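Local structure of shikimate kinase (Aquifex aeolicus, 2PT5) at residues 26-38 with 61-75. The protein catalyses the ATP-dependent phosphorylation of the 3-hydroxyl group of shikimate, a magnesium-requiring step on the pathway to chorismate and the aromatic amino acids. Residues are numbered along the deposited sequence; the frame is centred on the assembly and turned at random.
Sequences IPFYDVDEEVQKR and EVLKDLSEKENVVIS
Strands 28-30 and 72-75 run parallel at 21°, joined by four backbone bonds: V73 N to P27 O, Y29 N to V73 O, S75 N to Y29 O, and V31 N to S75 O at 3.0 Å, the last from helix 31-38. On one face of the sheet, S75 OG donates to the anti lone pair of D30 OD1 at 2.6 Å, while D30 OD2 takes E33 N at 2.9 Å. D30 N in turn donates to E33 OE2, completing a capping box. With CG anti to the backbone N (chi1 171°), the D30 carboxylate reaches both donors at once; an alanine here would probably leave both the S75 hydroxyl and E33 N without their acceptor and the start of the helix uncapped. On the same face F28 comes up to S75 obliquely, CZ 3.2 Å from S75 OG, and touches S14 of the P-loop. This is the edge of the parallel 2-3-1-4-5 sheet of the shikimate kinase P-loop fold, strand 28-30 being outermost and helix 52-66 leading back into strand 72-75. On the other face, the Y29 ring meets V72 CG2 edge-on, CD2 3.6 Å away, and the aliphatic CE of K69 lies 3.5 Å from Y29 CE2. V31 CG2 packs against I74 CG2 and, farther off, L66 CD2. Between the helices, V62 is a knob in the hole formed by V31, E34, V35 and R38, its CG2 3.6 Å from V35 CG2. V62 CG2 also lies over one face of the R38 guanidinium, whose edge carries salt bridges from NH1 to E61 OE1 and, more weakly, from NH2 to D65 OD1.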
# COMPACT_ATOMS: atom_id res chain seq x y z
N ILE A 26 6.05 -16.96 2.77
CA ILE A 26 6.08 -16.50 1.39
C ILE A 26 6.84 -15.18 1.38
O ILE A 26 6.87 -14.47 2.38
CB ILE A 26 4.66 -16.28 0.84
CG1 ILE A 26 3.88 -15.29 1.71
CG2 ILE A 26 3.93 -17.62 0.77
CD1 ILE A 26 2.44 -15.07 1.27
N PRO A 27 7.46 -14.84 0.24
CA PRO A 27 8.23 -13.59 0.14
C PRO A 27 7.40 -12.30 0.19
O PRO A 27 6.23 -12.27 -0.20
CB PRO A 27 8.97 -13.74 -1.19
CG PRO A 27 8.02 -14.56 -2.01
CD PRO A 27 7.50 -15.59 -1.03
N PHE A 28 8.03 -11.24 0.68
CA PHE A 28 7.39 -9.95 0.76
C PHE A 28 8.08 -8.98 -0.18
O PHE A 28 9.31 -9.00 -0.33
CB PHE A 28 7.45 -9.39 2.18
CG PHE A 28 7.10 -7.93 2.26
CD1 PHE A 28 5.80 -7.50 2.02
CD2 PHE A 28 8.09 -6.98 2.50
CE1 PHE A 28 5.49 -6.14 2.01
CE2 PHE A 28 7.80 -5.62 2.49
CZ PHE A 28 6.50 -5.19 2.24
N TYR A 29 7.29 -8.12 -0.80
CA TYR A 29 7.83 -7.12 -1.71
C TYR A 29 7.01 -5.85 -1.58
O TYR A 29 5.79 -5.89 -1.40
CB TYR A 29 7.77 -7.62 -3.16
CG TYR A 29 8.83 -8.62 -3.50
CD1 TYR A 29 10.14 -8.22 -3.73
CD2 TYR A 29 8.54 -9.99 -3.55
CE1 TYR A 29 11.14 -9.14 -4.00
CE2 TYR A 29 9.54 -10.93 -3.82
CZ TYR A 29 10.84 -10.49 -4.04
OH TYR A 29 11.85 -11.39 -4.27
N ASP A 30 7.71 -4.72 -1.66
CA ASP A 30 7.08 -3.41 -1.59
C ASP A 30 7.32 -2.75 -2.94
O ASP A 30 8.46 -2.58 -3.35
CB ASP A 30 7.70 -2.56 -0.49
CG ASP A 30 7.21 -1.13 -0.54
OD1 ASP A 30 6.02 -0.90 -0.26
OD2 ASP A 30 8.01 -0.24 -0.87
N VAL A 31 6.25 -2.37 -3.62
CA VAL A 31 6.38 -1.76 -4.95
C VAL A 31 7.32 -0.57 -5.00
O VAL A 31 8.27 -0.57 -5.78
CB VAL A 31 5.01 -1.32 -5.49
CG1 VAL A 31 5.18 -0.62 -6.84
CG2 VAL A 31 4.09 -2.55 -5.61
N ASP A 32 7.07 0.45 -4.18
CA ASP A 32 7.93 1.63 -4.20
C ASP A 32 9.40 1.29 -4.02
O ASP A 32 10.26 1.86 -4.72
CB ASP A 32 7.49 2.62 -3.12
CG ASP A 32 6.27 3.45 -3.54
OD1 ASP A 32 5.75 4.21 -2.69
OD2 ASP A 32 5.84 3.35 -4.71
N GLU A 33 9.71 0.37 -3.11
CA GLU A 33 11.11 -0.01 -2.88
C GLU A 33 11.67 -0.70 -4.13
O GLU A 33 12.84 -0.52 -4.47
CB GLU A 33 11.22 -0.92 -1.65
CG GLU A 33 11.67 -2.34 -1.93
CD GLU A 33 11.26 -3.32 -0.84
OE1 GLU A 33 11.45 -3.00 0.36
OE2 GLU A 33 10.76 -4.42 -1.20
N GLU A 34 10.85 -1.47 -4.82
CA GLU A 34 11.30 -2.16 -6.03
C GLU A 34 11.45 -1.17 -7.17
O GLU A 34 12.38 -1.26 -7.97
CB GLU A 34 10.31 -3.27 -6.42
CG GLU A 34 10.26 -4.39 -5.40
CD GLU A 34 11.64 -4.90 -5.05
OE1 GLU A 34 12.37 -5.35 -5.95
OE2 GLU A 34 12.01 -4.86 -3.86
N VAL A 35 10.53 -0.21 -7.24
CA VAL A 35 10.58 0.80 -8.29
C VAL A 35 11.89 1.58 -8.19
O VAL A 35 12.57 1.80 -9.20
CB VAL A 35 9.40 1.78 -8.18
CG1 VAL A 35 9.63 2.98 -9.11
CG2 VAL A 35 8.10 1.06 -8.54
N GLN A 36 12.23 1.99 -6.98
CA GLN A 36 13.46 2.74 -6.75
C GLN A 36 14.69 1.91 -7.08
O GLN A 36 15.56 2.37 -7.83
CB GLN A 36 13.51 3.22 -5.30
CG GLN A 36 12.49 4.30 -4.99
CD GLN A 36 12.49 4.73 -3.54
OE1 GLN A 36 12.08 3.98 -2.65
NE2 GLN A 36 12.95 5.95 -3.28
N LYS A 37 14.76 0.69 -6.55
CA LYS A 37 15.90 -0.18 -6.81
C LYS A 37 16.09 -0.44 -8.31
O LYS A 37 17.22 -0.50 -8.80
CB LYS A 37 15.75 -1.49 -6.05
CG LYS A 37 15.68 -1.31 -4.54
CD LYS A 37 15.88 -2.61 -3.76
CE LYS A 37 14.86 -3.67 -4.13
NZ LYS A 37 15.08 -4.93 -3.36
N ARG A 38 14.98 -0.57 -9.04
CA ARG A 38 15.06 -0.79 -10.48
C ARG A 38 15.60 0.43 -11.23
O ARG A 38 16.48 0.30 -12.09
CB ARG A 38 13.70 -1.16 -11.06
CG ARG A 38 13.72 -1.29 -12.58
CD ARG A 38 12.39 -1.74 -13.14
NE ARG A 38 11.98 -3.05 -12.63
CZ ARG A 38 10.90 -3.70 -13.04
NH1 ARG A 38 10.12 -3.16 -13.97
NH2 ARG A 38 10.59 -4.89 -12.52
N GLU A 61 3.64 -1.24 -13.68
CA GLU A 61 4.39 -2.27 -14.39
C GLU A 61 5.05 -3.18 -13.37
O GLU A 61 5.01 -4.41 -13.48
CB GLU A 61 5.49 -1.64 -15.26
CG GLU A 61 6.51 -2.66 -15.78
CD GLU A 61 7.73 -2.02 -16.44
OE1 GLU A 61 8.68 -2.77 -16.75
OE2 GLU A 61 7.73 -0.79 -16.64
N VAL A 62 5.67 -2.56 -12.37
CA VAL A 62 6.35 -3.31 -11.32
C VAL A 62 5.36 -4.19 -10.57
O VAL A 62 5.70 -5.31 -10.18
CB VAL A 62 7.05 -2.35 -10.33
CG1 VAL A 62 7.66 -3.13 -9.19
CG2 VAL A 62 8.12 -1.54 -11.05
N LEU A 63 4.15 -3.69 -10.37
CA LEU A 63 3.13 -4.44 -9.67
C LEU A 63 2.83 -5.72 -10.44
O LEU A 63 2.82 -6.81 -9.85
CB LEU A 63 1.84 -3.63 -9.54
CG LEU A 63 0.65 -4.37 -8.94
CD1 LEU A 63 0.98 -4.78 -7.50
CD2 LEU A 63 -0.59 -3.46 -8.97
N LYS A 64 2.60 -5.59 -11.74
CA LYS A 64 2.31 -6.75 -12.58
C LYS A 64 3.45 -7.76 -12.57
O LYS A 64 3.22 -8.95 -12.38
CB LYS A 64 2.02 -6.32 -14.02
CG LYS A 64 0.81 -5.42 -14.19
CD LYS A 64 0.19 -5.65 -15.56
CE LYS A 64 -0.54 -4.42 -16.08
NZ LYS A 64 0.41 -3.31 -16.38
N ASP A 65 4.68 -7.29 -12.76
CA ASP A 65 5.85 -8.17 -12.76
C ASP A 65 5.95 -8.97 -11.45
O ASP A 65 6.21 -10.18 -11.45
CB ASP A 65 7.13 -7.36 -12.99
CG ASP A 65 7.20 -6.76 -14.39
OD1 ASP A 65 8.24 -6.14 -14.71
OD2 ASP A 65 6.23 -6.91 -15.16
N LEU A 66 5.76 -8.28 -10.33
CA LEU A 66 5.80 -8.91 -9.01
C LEU A 66 4.67 -9.95 -8.88
O LEU A 66 4.83 -10.98 -8.21
CB LEU A 66 5.64 -7.84 -7.92
CG LEU A 66 6.88 -7.15 -7.31
CD1 LEU A 66 7.91 -6.80 -8.36
CD2 LEU A 66 6.42 -5.90 -6.57
N SER A 67 3.55 -9.67 -9.53
CA SER A 67 2.38 -10.54 -9.50
C SER A 67 2.52 -11.81 -10.34
O SER A 67 1.57 -12.59 -10.44
CB SER A 67 1.14 -9.77 -9.95
OG SER A 67 0.89 -8.68 -9.08
N GLU A 68 3.67 -12.00 -10.97
CA GLU A 68 3.88 -13.22 -11.74
C GLU A 68 4.06 -14.34 -10.73
O GLU A 68 3.70 -15.49 -10.99
CB GLU A 68 5.10 -13.10 -12.65
CG GLU A 68 4.84 -12.25 -13.89
CD GLU A 68 3.74 -12.83 -14.77
OE1 GLU A 68 3.99 -13.87 -15.43
OE2 GLU A 68 2.62 -12.27 -14.80
N LYS A 69 4.59 -13.99 -9.56
CA LYS A 69 4.79 -14.95 -8.48
C LYS A 69 3.41 -15.36 -7.99
O LYS A 69 2.52 -14.51 -7.87
CB LYS A 69 5.56 -14.31 -7.32
CG LYS A 69 6.90 -13.68 -7.71
CD LYS A 69 7.45 -12.84 -6.57
CE LYS A 69 8.60 -11.94 -7.02
NZ LYS A 69 9.81 -12.73 -7.39
N GLU A 70 3.21 -16.64 -7.72
CA GLU A 70 1.91 -17.10 -7.23
C GLU A 70 1.75 -16.92 -5.73
O GLU A 70 0.64 -16.74 -5.23
CB GLU A 70 1.69 -18.57 -7.60
CG GLU A 70 1.26 -18.79 -9.04
CD GLU A 70 1.15 -20.26 -9.39
OE1 GLU A 70 0.87 -21.06 -8.48
OE2 GLU A 70 1.34 -20.60 -10.58
N ASN A 71 2.86 -16.97 -5.00
CA ASN A 71 2.81 -16.81 -3.55
C ASN A 71 3.68 -15.62 -3.17
O ASN A 71 4.91 -15.66 -3.32
CB ASN A 71 3.32 -18.08 -2.89
CG ASN A 71 2.56 -19.31 -3.35
OD1 ASN A 71 1.39 -19.49 -2.99
ND2 ASN A 71 3.20 -20.14 -4.16
N VAL A 72 3.04 -14.56 -2.68
CA VAL A 72 3.78 -13.36 -2.33
C VAL A 72 2.87 -12.34 -1.66
O VAL A 72 1.65 -12.33 -1.88
CB VAL A 72 4.38 -12.72 -3.61
CG1 VAL A 72 3.25 -12.17 -4.48
CG2 VAL A 72 5.40 -11.64 -3.27
N VAL A 73 3.46 -11.50 -0.81
CA VAL A 73 2.73 -10.43 -0.15
C VAL A 73 3.34 -9.19 -0.76
O VAL A 73 4.57 -9.00 -0.72
CB VAL A 73 2.96 -10.40 1.36
CG1 VAL A 73 2.25 -9.20 1.97
CG2 VAL A 73 2.47 -11.69 1.98
N ILE A 74 2.50 -8.35 -1.36
CA ILE A 74 2.97 -7.13 -1.99
C ILE A 74 2.32 -5.91 -1.35
O ILE A 74 1.09 -5.82 -1.32
CB ILE A 74 2.61 -7.13 -3.49
CG1 ILE A 74 3.34 -8.27 -4.20
CG2 ILE A 74 2.95 -5.80 -4.11
CD1 ILE A 74 2.77 -8.56 -5.58
N SER A 75 3.15 -5.00 -0.83
CA SER A 75 2.65 -3.77 -0.23
C SER A 75 2.68 -2.76 -1.38
O SER A 75 3.59 -2.80 -2.22
CB SER A 75 3.55 -3.30 0.92
OG SER A 75 4.89 -3.12 0.49